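Local coordinates for BRAMP domain protein (Streptomyces davawensis, PDB 5MLD) that replaces the C-8 methyl group of riboflavin-5'-phosphate with an amino group, a step in making the antibiotic roseoflavin, at residues L3-L8 against E35-E40; D48-Y53 against G63-R68; K118-Y123 against T210-C215; G137-A142 against A161-G166. All blocks are in the same frame, centred on the assembly; numbering follows the deposited sequence.

Interaction 1 (L3-L8 against E35-E40)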
loop_
_atom_site.group_PDB
_atom_site.type_symbol
_atom_site.label_atom_id
_atom_site.label_comp_id
_atom_site.label_asym_id
_atom_site.label_seq_id
_atom_site.Cartn_x
_atom_site.Cartn_y
_atom_site.Cartn_z
ATOM N N LEU A 3 -13.368 16.912 -26.641
ATOM C CA LEU A 3 -12.537 16.351 -25.591
ATOM C C LEU A 3 -11.877 15.060 -26.068
ATOM O O LEU A 3 -12.403 14.352 -26.933
ATOM C CB LEU A 3 -13.378 16.072 -24.350
ATOM C CG LEU A 3 -14.032 17.303 -23.725
ATOM C CD1 LEU A 3 -15.057 16.835 -22.728
ATOM C CD2 LEU A 3 -12.976 18.117 -23.038
ATOM N N LYS A 4 -10.718 14.753 -25.489
ATOM C CA LYS A 4 -9.933 13.594 -25.888
ATOM C C LYS A 4 -9.623 12.744 -24.672
ATOM O O LYS A 4 -9.251 13.271 -23.620
ATOM C CB LYS A 4 -8.605 14.001 -26.556
ATOM C CG LYS A 4 -8.776 14.894 -27.765
ATOM C CD LYS A 4 -7.448 15.472 -28.187
ATOM C CE LYS A 4 -7.655 16.693 -29.064
ATOM N NZ LYS A 4 -7.074 16.519 -30.426
ATOM N N ALA A 5 -9.740 11.426 -24.840
ATOM C CA ALA A 5 -9.331 10.461 -23.831
ATOM C C ALA A 5 -8.140 9.677 -24.363
ATOM O O ALA A 5 -8.197 9.136 -25.469
ATOM C CB ALA A 5 -10.474 9.506 -23.488
ATOM N N LEU A 6 -7.072 9.617 -23.578
ATOM C CA LEU A 6 -5.873 8.880 -23.939
ATOM C C LEU A 6 -5.783 7.676 -23.012
ATOM O O LEU A 6 -5.739 7.840 -21.793
ATOM C CB LEU A 6 -4.632 9.756 -23.818
ATOM C CG LEU A 6 -3.322 9.031 -24.136
ATOM C CD1 LEU A 6 -3.311 8.516 -25.597
ATOM C CD2 LEU A 6 -2.152 9.932 -23.838
ATOM N N ILE A 7 -5.785 6.474 -23.583
ATOM C CA ILE A 7 -5.747 5.233 -22.809
ATOM C C ILE A 7 -4.391 4.597 -23.040
ATOM O O ILE A 7 -4.045 4.294 -24.183
ATOM C CB ILE A 7 -6.873 4.273 -23.211
ATOM C CG1 ILE A 7 -8.232 5.007 -23.145
ATOM C CG2 ILE A 7 -6.840 3.036 -22.300
ATOM C CD1 ILE A 7 -9.422 4.224 -23.713
ATOM N N LEU A 8 -3.621 4.401 -21.971
ATOM C CA LEU A 8 -2.269 3.849 -22.083
ATOM C C LEU A 8 -2.309 2.401 -21.610
ATOM O O LEU A 8 -2.455 2.140 -20.414
ATOM C CB LEU A 8 -1.258 4.653 -21.263
ATOM C CG LEU A 8 -1.180 6.141 -21.609
ATOM C CD1 LEU A 8 -0.123 6.824 -20.733
ATOM C CD2 LEU A 8 -0.878 6.325 -23.090
ATOM N N GLU A 35 -19.977 8.927 -25.721
ATOM C CA GLU A 35 -19.969 10.176 -24.960
ATOM C C GLU A 35 -19.495 11.367 -25.784
ATOM O O GLU A 35 -19.474 12.493 -25.264
ATOM C CB GLU A 35 -19.071 10.051 -23.719
ATOM C CG GLU A 35 -19.617 9.161 -22.613
ATOM C CD GLU A 35 -20.569 9.904 -21.670
ATOM O OE1 GLU A 35 -20.830 11.113 -21.886
ATOM O OE2 GLU A 35 -21.050 9.279 -20.706
ATOM N N GLY A 36 -19.092 11.162 -27.033
ATOM C CA GLY A 36 -18.524 12.249 -27.802
ATOM C C GLY A 36 -17.083 12.551 -27.476
ATOM O O GLY A 36 -16.583 13.621 -27.832
ATOM N N ILE A 37 -16.390 11.642 -26.800
ATOM C CA ILE A 37 -15.006 11.859 -26.402
ATOM C C ILE A 37 -14.132 10.982 -27.287
ATOM O O ILE A 37 -14.283 9.753 -27.300
ATOM C CB ILE A 37 -14.817 11.575 -24.909
ATOM C CG1 ILE A 37 -15.710 12.547 -24.127
ATOM C CG2 ILE A 37 -13.351 11.699 -24.506
ATOM C CD1 ILE A 37 -15.478 12.591 -22.672
ATOM N N GLU A 38 -13.273 11.625 -28.074
ATOM C CA GLU A 38 -12.424 10.914 -29.018
ATOM C C GLU A 38 -11.348 10.168 -28.249
ATOM O O GLU A 38 -10.718 10.734 -27.354
ATOM C CB GLU A 38 -11.784 11.883 -30.003
ATOM C CG GLU A 38 -12.764 12.869 -30.615
ATOM C CD GLU A 38 -12.106 13.805 -31.601
ATOM O OE1 GLU A 38 -10.928 14.176 -31.389
ATOM O OE2 GLU A 38 -12.768 14.160 -32.598
ATOM N N THR A 39 -11.144 8.900 -28.591
ATOM C CA THR A 39 -10.219 8.053 -27.852
ATOM C C THR A 39 -8.985 7.744 -28.680
ATOM O O THR A 39 -9.043 7.648 -29.911
ATOM C CB THR A 39 -10.863 6.733 -27.438
ATOM O OG1 THR A 39 -11.239 5.997 -28.612
ATOM C CG2 THR A 39 -12.066 6.992 -26.591
ATOM N N GLU A 40 -7.872 7.562 -27.984
ATOM C CA GLU A 40 -6.654 7.050 -28.593
ATOM C C GLU A 40 -6.054 6.044 -27.631
ATOM O O GLU A 40 -5.954 6.333 -26.436
ATOM C CB GLU A 40 -5.659 8.174 -28.856
ATOM C CG GLU A 40 -4.361 7.700 -29.466
ATOM C CD GLU A 40 -3.519 8.858 -29.951
ATOM O OE1 GLU A 40 -3.772 10.008 -29.508
ATOM O OE2 GLU A 40 -2.613 8.614 -30.779
HETATM O O HOH W 1 -16.374 15.972 -26.501
#
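E40 lies alongside L6, both side chains pointing the same way from the sheet, and can be followed outward atom by atom. CB of E40 comes within 4.0 Å of CD1 of L6, and CG of E40, anti to the backbone N (chi1 179°), stays beside the same methyl at 4.1 Å. Beyond CG the chain runs extended to a carboxylate whose OE2 forms a salt bridge with K78, so a long acid suits the place: its methylenes run past one leucine methyl while its carboxylate reaches the lysine. Between the strands, A5 N donates to E38 O at 2.8 Å and I7 N to E40 O at 2.9 Å, while the amides of E38 and E40 give to L3 O and A5 O. This parallel ladder joins the two strands of a beta-alpha-beta unit of the flavodoxin-like sheet, linked by helix 20-34, against which I7 and T39 pack. Beta-branched I37 rests CG2 3.8 Å from the methyl CB of A5, and CG1 4.2 Å from CB of L3. G36, the residue before I37, ends helix 20-34 in a Schellman motif at positive phi (79°), which calls for glycine, and a water links its carbonyl to L3 N.

Interaction 2 (D48-Y53 against G63-R68)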
loop_
_atom_site.group_PDB
_atom_site.type_symbol
_atom_site.label_atom_id
_atom_site.label_comp_id
_atom_site.label_asym_id
_atom_site.label_seq_id
_atom_site.Cartn_x
_atom_site.Cartn_y
_atom_site.Cartn_z
ATOM N N ASP A 48 9.909 3.475 -27.826
ATOM C CA ASP A 48 11.238 3.586 -27.242
ATOM C C ASP A 48 11.236 4.747 -26.256
ATOM O O ASP A 48 11.366 5.906 -26.645
ATOM C CB ASP A 48 12.265 3.775 -28.351
ATOM C CG ASP A 48 13.674 3.893 -27.832
ATOM O OD1 ASP A 48 13.967 3.363 -26.740
ATOM O OD2 ASP A 48 14.491 4.531 -28.525
ATOM N N ILE A 49 11.109 4.431 -24.966
ATOM C CA ILE A 49 11.078 5.428 -23.896
ATOM C C ILE A 49 12.243 5.147 -22.958
ATOM O O ILE A 49 12.268 4.102 -22.301
ATOM C CB ILE A 49 9.752 5.382 -23.118
ATOM C CG1 ILE A 49 8.536 5.550 -24.040
ATOM C CG2 ILE A 49 9.768 6.393 -21.968
ATOM C CD1 ILE A 49 8.487 6.835 -24.793
ATOM N N GLU A 50 13.190 6.088 -22.867
ATOM C CA GLU A 50 14.396 5.849 -22.078
ATOM C C GLU A 50 14.087 5.901 -20.588
ATOM O O GLU A 50 13.457 6.846 -20.104
ATOM C CB GLU A 50 15.486 6.871 -22.424
ATOM C CG GLU A 50 16.748 6.710 -21.580
ATOM C CD GLU A 50 17.331 5.290 -21.631
ATOM O OE1 GLU A 50 17.498 4.727 -22.743
ATOM O OE2 GLU A 50 17.623 4.734 -20.550
ATOM N N GLN A 51 14.534 4.870 -19.863
ATOM C CA GLN A 51 14.292 4.753 -18.429
ATOM C C GLN A 51 15.314 5.520 -17.598
ATOM O O GLN A 51 14.998 5.974 -16.491
ATOM C CB GLN A 51 14.324 3.273 -18.028
ATOM C CG GLN A 51 14.171 3.000 -16.539
ATOM C CD GLN A 51 14.307 1.519 -16.228
ATOM O OE1 GLN A 51 15.043 0.796 -16.905
ATOM N NE2 GLN A 51 13.570 1.054 -15.234
ATOM N N GLU A 52 16.538 5.658 -18.094
ATOM C CA GLU A 52 17.607 6.213 -17.279
ATOM C C GLU A 52 17.406 7.706 -17.058
ATOM O O GLU A 52 16.758 8.404 -17.845
ATOM C CB GLU A 52 18.971 5.966 -17.927
ATOM C CG GLU A 52 19.409 4.513 -17.848
ATOM C CD GLU A 52 20.600 4.203 -18.730
ATOM O OE1 GLU A 52 21.489 5.077 -18.871
ATOM O OE2 GLU A 52 20.653 3.075 -19.274
ATOM N N TYR A 53 17.984 8.188 -15.961
ATOM C CA TYR A 53 17.825 9.565 -15.514
ATOM C C TYR A 53 19.137 10.323 -15.628
ATOM O O TYR A 53 20.207 9.810 -15.267
ATOM C CB TYR A 53 17.346 9.624 -14.054
ATOM C CG TYR A 53 17.118 11.051 -13.577
ATOM C CD1 TYR A 53 18.169 11.817 -13.067
ATOM C CD2 TYR A 53 15.862 11.641 -13.673
ATOM C CE1 TYR A 53 17.971 13.122 -12.644
ATOM C CE2 TYR A 53 15.649 12.945 -13.242
ATOM C CZ TYR A 53 16.714 13.684 -12.742
ATOM O OH TYR A 53 16.515 14.978 -12.327
ATOM N N GLY A 63 25.373 10.189 -18.425
ATOM C CA GLY A 63 24.036 10.569 -18.815
ATOM C C GLY A 63 23.749 10.578 -20.295
ATOM O O GLY A 63 22.606 10.849 -20.671
ATOM N N GLU A 64 24.733 10.275 -21.151
ATOM C CA GLU A 64 24.485 10.327 -22.589
ATOM C C GLU A 64 23.279 9.478 -22.974
ATOM O O GLU A 64 22.405 9.932 -23.717
ATOM C CB GLU A 64 25.719 9.880 -23.364
ATOM C CG GLU A 64 26.727 10.977 -23.620
ATOM C CD GLU A 64 28.064 10.415 -24.063
ATOM O OE1 GLU A 64 29.110 10.892 -23.567
ATOM O OE2 GLU A 64 28.056 9.473 -24.889
ATOM N N LYS A 65 23.209 8.240 -22.467
ATOM C CA LYS A 65 22.076 7.378 -22.807
ATOM C C LYS A 65 20.762 7.957 -22.287
ATOM O O LYS A 65 19.741 7.928 -22.987
ATOM C CB LYS A 65 22.299 5.968 -22.257
ATOM C CG LYS A 65 21.214 4.962 -22.648
ATOM C CD LYS A 65 21.615 3.554 -22.237
ATOM C CE LYS A 65 20.563 2.528 -22.648
ATOM N NZ LYS A 65 19.369 2.515 -21.762
ATOM N N ALA A 66 20.767 8.497 -21.065
ATOM C CA ALA A 66 19.564 9.145 -20.548
ATOM C C ALA A 66 19.145 10.328 -21.410
ATOM O O ALA A 66 17.949 10.590 -21.554
ATOM C CB ALA A 66 19.781 9.597 -19.110
ATOM N N ARG A 67 20.099 11.045 -22.004
ATOM C CA ARG A 67 19.757 12.237 -22.777
ATOM C C ARG A 67 19.385 11.940 -24.226
ATOM O O ARG A 67 19.078 12.873 -24.971
ATOM C CB ARG A 67 20.926 13.239 -22.764
ATOM C CG ARG A 67 21.138 13.931 -21.431
ATOM C CD ARG A 67 22.203 15.033 -21.506
ATOM N NE ARG A 67 23.466 14.567 -22.076
ATOM C CZ ARG A 67 24.452 14.001 -21.378
ATOM N NH1 ARG A 67 24.335 13.810 -20.070
ATOM N NH2 ARG A 67 25.567 13.616 -21.995
ATOM N N ARG A 68 19.411 10.683 -24.651
ATOM C CA ARG A 68 19.297 10.389 -26.071
ATOM C C ARG A 68 17.907 10.751 -26.608
ATOM O O ARG A 68 16.939 10.915 -25.866
ATOM C CB ARG A 68 19.606 8.919 -26.328
ATOM C CG ARG A 68 18.514 7.961 -25.901
ATOM C CD ARG A 68 19.022 6.531 -25.894
ATOM N NE ARG A 68 18.014 5.627 -25.354
ATOM C CZ ARG A 68 16.982 5.159 -26.053
ATOM N NH1 ARG A 68 16.806 5.510 -27.322
ATOM N NH2 ARG A 68 16.108 4.353 -25.477
HETATM O O HOH W 2 22.441 7.481 -18.789
HETATM O O HOH W 3 15.737 9.817 -19.959
#
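The guanidinium of R68 is met at its edge, close to its plane, by two carboxylates. D48 comes tip to tip and nearly coplanar with it: R68 NH2 gives to D48 OD1 at 2.7 Å and R68 NH1 to D48 OD2 at 2.8 Å, both on the syn side. E50 instead crosses R68 at about a right angle, its carboxylate turned 77° from the guanidinium plane, and a single oxygen is gripped side-on, with R68 NE 2.8 Å and R68 NH2 3.1 Å from E50 OE1 on its anti side. The guanidinium of R67, whose side chain leaves the backbone away from this contact, has G63 C and E64 CA over one face. The syn side of E50 belongs to K65, whose NZ bonds both OE1 and OE2. With E50 OE2 also accepting from E52 N at 2.8 Å, donors meet this buried carboxylate on both its syn and anti sides, which would favour its ionised form. Together D48, E50, E52, K65 and R68 make a salt-bridge network across the long loop between strand 38-43 and helix 72-81, where K65 to R68 form a type I turn. K65 is bent at its last torsion (chi4 -77°), and NZ meets E52 OE2 at 2.9 Å from above the carboxylate plane; R14 of the second subunit shares that oxygen. Small A66 lets the backbones approach, its CB 3.5 Å from E52 O, and two waters bridge E52 and A66.

Interaction 3 (K118-Y123 against T210-C215)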
loop_
_atom_site.group_PDB
_atom_site.type_symbol
_atom_site.label_atom_id
_atom_site.label_comp_id
_atom_site.label_asym_id
_atom_site.label_seq_id
_atom_site.Cartn_x
_atom_site.Cartn_y
_atom_site.Cartn_z
ATOM N N LYS A 118 -0.701 29.838 -13.256
ATOM C CA LYS A 118 0.006 29.512 -12.022
ATOM C C LYS A 118 -0.442 28.147 -11.502
ATOM O O LYS A 118 -0.621 27.930 -10.300
ATOM C CB LYS A 118 -0.183 30.600 -10.962
ATOM C CG LYS A 118 0.081 32.014 -11.474
ATOM C CD LYS A 118 1.490 32.148 -12.035
ATOM C CE LYS A 118 1.770 33.580 -12.476
ATOM N NZ LYS A 118 1.467 34.558 -11.390
ATOM N N GLN A 119 -0.619 27.211 -12.426
ATOM C CA GLN A 119 -0.986 25.843 -12.100
ATOM C C GLN A 119 -0.014 24.892 -12.775
ATOM O O GLN A 119 0.632 25.237 -13.766
ATOM C CB GLN A 119 -2.416 25.534 -12.541
ATOM C CG GLN A 119 -3.468 26.281 -11.739
ATOM C CD GLN A 119 -4.834 26.214 -12.369
ATOM O OE1 GLN A 119 -5.000 25.685 -13.472
ATOM N NE2 GLN A 119 -5.835 26.752 -11.671
ATOM N N PHE A 120 0.095 23.682 -12.217
ATOM C CA PHE A 120 0.893 22.648 -12.856
ATOM C C PHE A 120 0.306 22.327 -14.234
ATOM O O PHE A 120 -0.886 22.541 -14.475
ATOM C CB PHE A 120 0.951 21.395 -11.969
ATOM C CG PHE A 120 1.452 21.657 -10.571
ATOM C CD1 PHE A 120 2.435 22.618 -10.326
ATOM C CD2 PHE A 120 0.934 20.952 -9.493
ATOM C CE1 PHE A 120 2.890 22.859 -9.024
ATOM C CE2 PHE A 120 1.384 21.184 -8.194
ATOM C CZ PHE A 120 2.367 22.145 -7.955
ATOM N N PRO A 121 1.133 21.808 -15.156
ATOM C CA PRO A 121 0.684 21.644 -16.551
ATOM C C PRO A 121 -0.497 20.712 -16.726
ATOM O O PRO A 121 -1.245 20.871 -17.699
ATOM C CB PRO A 121 1.926 21.081 -17.260
ATOM C CG PRO A 121 3.048 21.454 -16.415
ATOM C CD PRO A 121 2.562 21.502 -15.005
ATOM N N LEU A 122 -0.695 19.745 -15.833
ATOM C CA LEU A 122 -1.763 18.766 -16.004
ATOM C C LEU A 122 -3.015 19.113 -15.202
ATOM O O LEU A 122 -3.943 18.301 -15.121
ATOM C CB LEU A 122 -1.245 17.366 -15.641
ATOM C CG LEU A 122 -0.052 16.926 -16.503
ATOM C CD1 LEU A 122 0.393 15.504 -16.196
ATOM C CD2 LEU A 122 -0.369 17.050 -17.991
ATOM N N TYR A 123 -3.067 20.302 -14.614
ATOM C CA TYR A 123 -4.281 20.764 -13.951
ATOM C C TYR A 123 -5.473 20.759 -14.901
ATOM O O TYR A 123 -5.337 20.963 -16.112
ATOM C CB TYR A 123 -4.071 22.173 -13.385
ATOM C CG TYR A 123 -3.948 22.168 -11.871
ATOM C CD1 TYR A 123 -2.872 21.550 -11.253
ATOM C CD2 TYR A 123 -4.899 22.780 -11.070
ATOM C CE1 TYR A 123 -2.750 21.531 -9.881
ATOM C CE2 TYR A 123 -4.787 22.771 -9.697
ATOM C CZ TYR A 123 -3.714 22.148 -9.106
ATOM O OH TYR A 123 -3.589 22.120 -7.737
ATOM N N THR A 210 -7.434 28.217 -8.940
ATOM C CA THR A 210 -6.417 28.276 -7.902
ATOM C C THR A 210 -5.103 28.783 -8.465
ATOM O O THR A 210 -4.640 28.311 -9.504
ATOM C CB THR A 210 -6.203 26.884 -7.299
ATOM O OG1 THR A 210 -7.461 26.331 -6.903
ATOM C CG2 THR A 210 -5.263 26.964 -6.091
ATOM N N ASP A 211 -4.508 29.752 -7.765
ATOM C CA ASP A 211 -3.191 30.297 -8.085
ATOM C C ASP A 211 -2.200 29.659 -7.111
ATOM O O ASP A 211 -2.092 30.077 -5.955
ATOM C CB ASP A 211 -3.226 31.821 -7.973
ATOM C CG ASP A 211 -1.896 32.488 -8.309
ATOM O OD1 ASP A 211 -0.820 31.850 -8.204
ATOM O OD2 ASP A 211 -1.934 33.689 -8.667
ATOM N N LEU A 212 -1.479 28.627 -7.572
ATOM C CA LEU A 212 -0.567 27.927 -6.671
ATOM C C LEU A 212 0.598 28.815 -6.252
ATOM O O LEU A 212 1.185 28.608 -5.179
ATOM C CB LEU A 212 -0.030 26.657 -7.336
ATOM C CG LEU A 212 -1.102 25.727 -7.905
ATOM C CD1 LEU A 212 -0.446 24.506 -8.562
ATOM C CD2 LEU A 212 -2.067 25.280 -6.818
ATOM N N GLU A 213 0.976 29.770 -7.102
ATOM C CA GLU A 213 2.039 30.698 -6.737
ATOM C C GLU A 213 1.616 31.563 -5.555
ATOM O O GLU A 213 2.396 31.777 -4.620
ATOM C CB GLU A 213 2.405 31.560 -7.942
ATOM C CG GLU A 213 3.543 32.527 -7.706
ATOM C CD GLU A 213 3.910 33.267 -8.971
ATOM O OE1 GLU A 213 3.176 34.212 -9.339
ATOM O OE2 GLU A 213 4.909 32.880 -9.613
ATOM N N ALA A 214 0.376 32.050 -5.579
ATOM C CA ALA A 214 -0.144 32.849 -4.474
ATOM C C ALA A 214 -0.297 32.016 -3.209
ATOM O O ALA A 214 0.069 32.467 -2.113
ATOM C CB ALA A 214 -1.476 33.485 -4.878
ATOM N N CYS A 215 -0.828 30.792 -3.334
ATOM C CA CYS A 215 -0.881 29.899 -2.181
ATOM C C CYS A 215 0.499 29.728 -1.574
ATOM O O CYS A 215 0.654 29.752 -0.348
ATOM C CB CYS A 215 -1.460 28.533 -2.575
ATOM S SG CYS A 215 -3.216 28.540 -2.989
#
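K118 NZ donates to E213 OE1 at 2.7 Å, a salt bridge that reaches the oxygen from above the carboxylate plane. A lysine bent at chi2 and chi4 can make it while lying beside D211, whose OD1 sits 3.1 Å from CB of K118. D211 is the N-cap of helix 212-220: with CG anti to its backbone N (chi1 -179°), its OD1 accepts from A214 N at 2.9 Å. The loop adds its own carbonyl to this helix start, K118 O accepting from L212 N at 2.9 Å. One residue on, Q119 NE2 meets a lone pair of T210 O at 2.9 Å, in the carbonyl plane; the same amide also gives to Y208 O, and its OE1 accepts from N124. The apolar part of the contact is L212. Its CD1 stands over the centre of the F120 ring, 3.6 Å from the centroid, in a CH-pi contact close to the ring normal. Its CD2 reaches toward Y123, 3.6 Å from Y123 OH, a hydroxyl that bonds to N159 and N195 of the fourth subunit. P236 of the third subunit packs on both F120 and L212. Backbone and amide bonds thus tie the helix start to the loop while L212 packs on F120 and Y123; E213, and more weakly the carboxylate of D211 at longer range, would be expected to stabilise the lysine's charge.

Interaction 4 (G137-A142 against A161-G166)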
loop_
_atom_site.group_PDB
_atom_site.type_symbol
_atom_site.label_atom_id
_atom_site.label_comp_id
_atom_site.label_asym_id
_atom_site.label_seq_id
_atom_site.Cartn_x
_atom_site.Cartn_y
_atom_site.Cartn_z
ATOM N N GLY A 137 -4.832 -7.142 -6.063
ATOM C CA GLY A 137 -4.010 -5.938 -6.105
ATOM C C GLY A 137 -4.701 -4.703 -6.659
ATOM O O GLY A 137 -4.107 -3.620 -6.683
ATOM N N ALA A 138 -5.955 -4.853 -7.092
ATOM C CA ALA A 138 -6.624 -3.777 -7.823
ATOM C C ALA A 138 -6.752 -2.510 -6.973
ATOM O O ALA A 138 -6.361 -1.420 -7.404
ATOM C CB ALA A 138 -7.993 -4.249 -8.307
ATOM N N HIS A 139 -7.325 -2.621 -5.774
ATOM C CA HIS A 139 -7.535 -1.399 -4.985
ATOM C C HIS A 139 -6.215 -0.791 -4.496
ATOM O O HIS A 139 -6.097 0.440 -4.361
ATOM C CB HIS A 139 -8.493 -1.702 -3.830
ATOM C CG HIS A 139 -9.887 -2.005 -4.293
ATOM N ND1 HIS A 139 -10.414 -3.279 -4.310
ATOM C CD2 HIS A 139 -10.845 -1.197 -4.808
ATOM C CE1 HIS A 139 -11.641 -3.242 -4.798
ATOM N NE2 HIS A 139 -11.930 -1.989 -5.100
ATOM N N HIS A 140 -5.216 -1.627 -4.240
ATOM C CA HIS A 140 -3.896 -1.134 -3.851
ATOM C C HIS A 140 -3.251 -0.336 -4.984
ATOM O O HIS A 140 -2.743 0.774 -4.775
ATOM C CB HIS A 140 -3.022 -2.323 -3.438
ATOM C CG HIS A 140 -1.661 -1.942 -2.935
ATOM N ND1 HIS A 140 -0.618 -2.841 -2.872
ATOM C CD2 HIS A 140 -1.179 -0.772 -2.453
ATOM C CE1 HIS A 140 0.453 -2.237 -2.384
ATOM N NE2 HIS A 140 0.136 -0.984 -2.112
ATOM N N VAL A 141 -3.290 -0.874 -6.204
ATOM C CA VAL A 141 -2.725 -0.157 -7.340
ATOM C C VAL A 141 -3.495 1.127 -7.598
ATOM O O VAL A 141 -2.899 2.176 -7.878
ATOM C CB VAL A 141 -2.709 -1.063 -8.589
ATOM C CG1 VAL A 141 -2.259 -0.282 -9.792
ATOM C CG2 VAL A 141 -1.772 -2.242 -8.366
ATOM N N ALA A 142 -4.826 1.067 -7.506
ATOM C CA ALA A 142 -5.631 2.260 -7.737
ATOM C C ALA A 142 -5.262 3.350 -6.753
ATOM O O ALA A 142 -5.092 4.510 -7.139
ATOM C CB ALA A 142 -7.125 1.929 -7.644
ATOM N N ALA A 161 -12.071 3.679 -11.027
ATOM C CA ALA A 161 -11.172 2.552 -11.274
ATOM C C ALA A 161 -11.987 1.292 -11.530
ATOM O O ALA A 161 -12.723 0.840 -10.644
ATOM C CB ALA A 161 -10.236 2.337 -10.085
ATOM N N ALA A 162 -11.855 0.726 -12.735
ATOM C CA ALA A 162 -12.515 -0.518 -13.111
ATOM C C ALA A 162 -11.471 -1.608 -13.334
ATOM O O ALA A 162 -10.370 -1.329 -13.808
ATOM C CB ALA A 162 -13.343 -0.340 -14.381
ATOM N N TYR A 163 -11.824 -2.856 -13.011
ATOM C CA TYR A 163 -10.801 -3.892 -12.950
ATOM C C TYR A 163 -11.439 -5.266 -13.096
ATOM O O TYR A 163 -12.649 -5.436 -12.919
ATOM C CB TYR A 163 -10.005 -3.796 -11.634
ATOM C CG TYR A 163 -10.880 -3.976 -10.424
ATOM C CD1 TYR A 163 -11.527 -2.898 -9.851
ATOM C CD2 TYR A 163 -11.087 -5.233 -9.868
ATOM C CE1 TYR A 163 -12.347 -3.055 -8.774
ATOM C CE2 TYR A 163 -11.908 -5.402 -8.768
ATOM C CZ TYR A 163 -12.547 -4.302 -8.235
ATOM O OH TYR A 163 -13.382 -4.424 -7.154
ATOM N N TRP A 164 -10.592 -6.248 -13.420
ATOM C CA TRP A 164 -10.951 -7.655 -13.373
ATOM C C TRP A 164 -9.906 -8.398 -12.549
ATOM O O TRP A 164 -8.712 -8.134 -12.667
ATOM C CB TRP A 164 -11.033 -8.275 -14.781
ATOM C CG TRP A 164 -11.503 -9.721 -14.771
ATOM C CD1 TRP A 164 -12.788 -10.160 -14.891
ATOM C CD2 TRP A 164 -10.686 -10.893 -14.644
ATOM N NE1 TRP A 164 -12.832 -11.528 -14.835
ATOM C CE2 TRP A 164 -11.550 -12.010 -14.698
ATOM C CE3 TRP A 164 -9.309 -11.107 -14.504
ATOM C CZ2 TRP A 164 -11.084 -13.331 -14.600
ATOM C CZ3 TRP A 164 -8.839 -12.420 -14.407
ATOM C CH2 TRP A 164 -9.725 -13.517 -14.457
ATOM N N LEU A 165 -10.372 -9.314 -11.715
ATOM C CA LEU A 165 -9.530 -10.240 -10.973
ATOM C C LEU A 165 -10.252 -11.573 -10.907
ATOM O O LEU A 165 -11.482 -11.613 -10.802
ATOM C CB LEU A 165 -9.257 -9.775 -9.521
ATOM C CG LEU A 165 -8.678 -8.379 -9.291
ATOM C CD1 LEU A 165 -8.779 -8.148 -7.788
ATOM C CD2 LEU A 165 -7.260 -8.271 -9.804
ATOM N N GLY A 166 -9.490 -12.665 -10.950
ATOM C CA GLY A 166 -10.034 -13.949 -10.569
ATOM C C GLY A 166 -9.928 -14.209 -9.065
ATOM O O GLY A 166 -9.564 -13.325 -8.277
#
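Helix 138-142 and strand 161-164 run roughly antiparallel, at 146°, with their axes 9.5 Å apart at the closest, a distance bridged mainly by side chains. A138 lays its CB over one face of the Y163 ring in a CH-pi contact, offset toward the rim and 3.6 Å from CG of Y163, an approach for which a small methyl is suited. The helix follows strand 125-132, to which strand 161-164 pairs in parallel, so this is helix-on-sheet packing of the flavodoxin-like fold, and small residues permit it: CB of A142 and CB of A161 meet at 4.0 Å. L165 brings CD1 to 4.0 Å from CB of A138, while its side chain also lies about 4 Å from a bound product molecule at the nearest atoms. H139 crosses Y163 obliquely, CE1 of H139 reaching 3.2 Å from Y163 OH, and that hydroxyl is hydrogen-bonded to E135 of the third subunit. At the N-cap, G137 adopts positive phi (128°), which calls for glycine, and D136 of the third subunit accepts from the backbone N of both G137 and H139. E135 and D136 are FMN-binding residues, so these bonds tie the helix start to residues of a flavin site in the neighbouring subunit.

How the interactions relate
From the N terminus, interaction 1 comes first, closing the beta-alpha-beta unit in which helix 20-34 joins strands 4-9 and 38-43. Interaction 2 follows in series, pinning two parts of the long loop that leads to helix 72-81. Interaction 3 then opens after helix 98-107 and closes only at helix 212-220, spanning 86 residues and tying a loop before strand 125-132 to a late helix. Interaction 4 is nested within that span and packs helix 138-152 on strand 161-164 of the sheet that interaction 1 also reaches. No two of the four touch. Interactions 2 and 4 share the second subunit as a neighbour, interactions 3 and 4 the fourth; 2, 3 and 4 all border the third, whereas interaction 1 stays within its own chain.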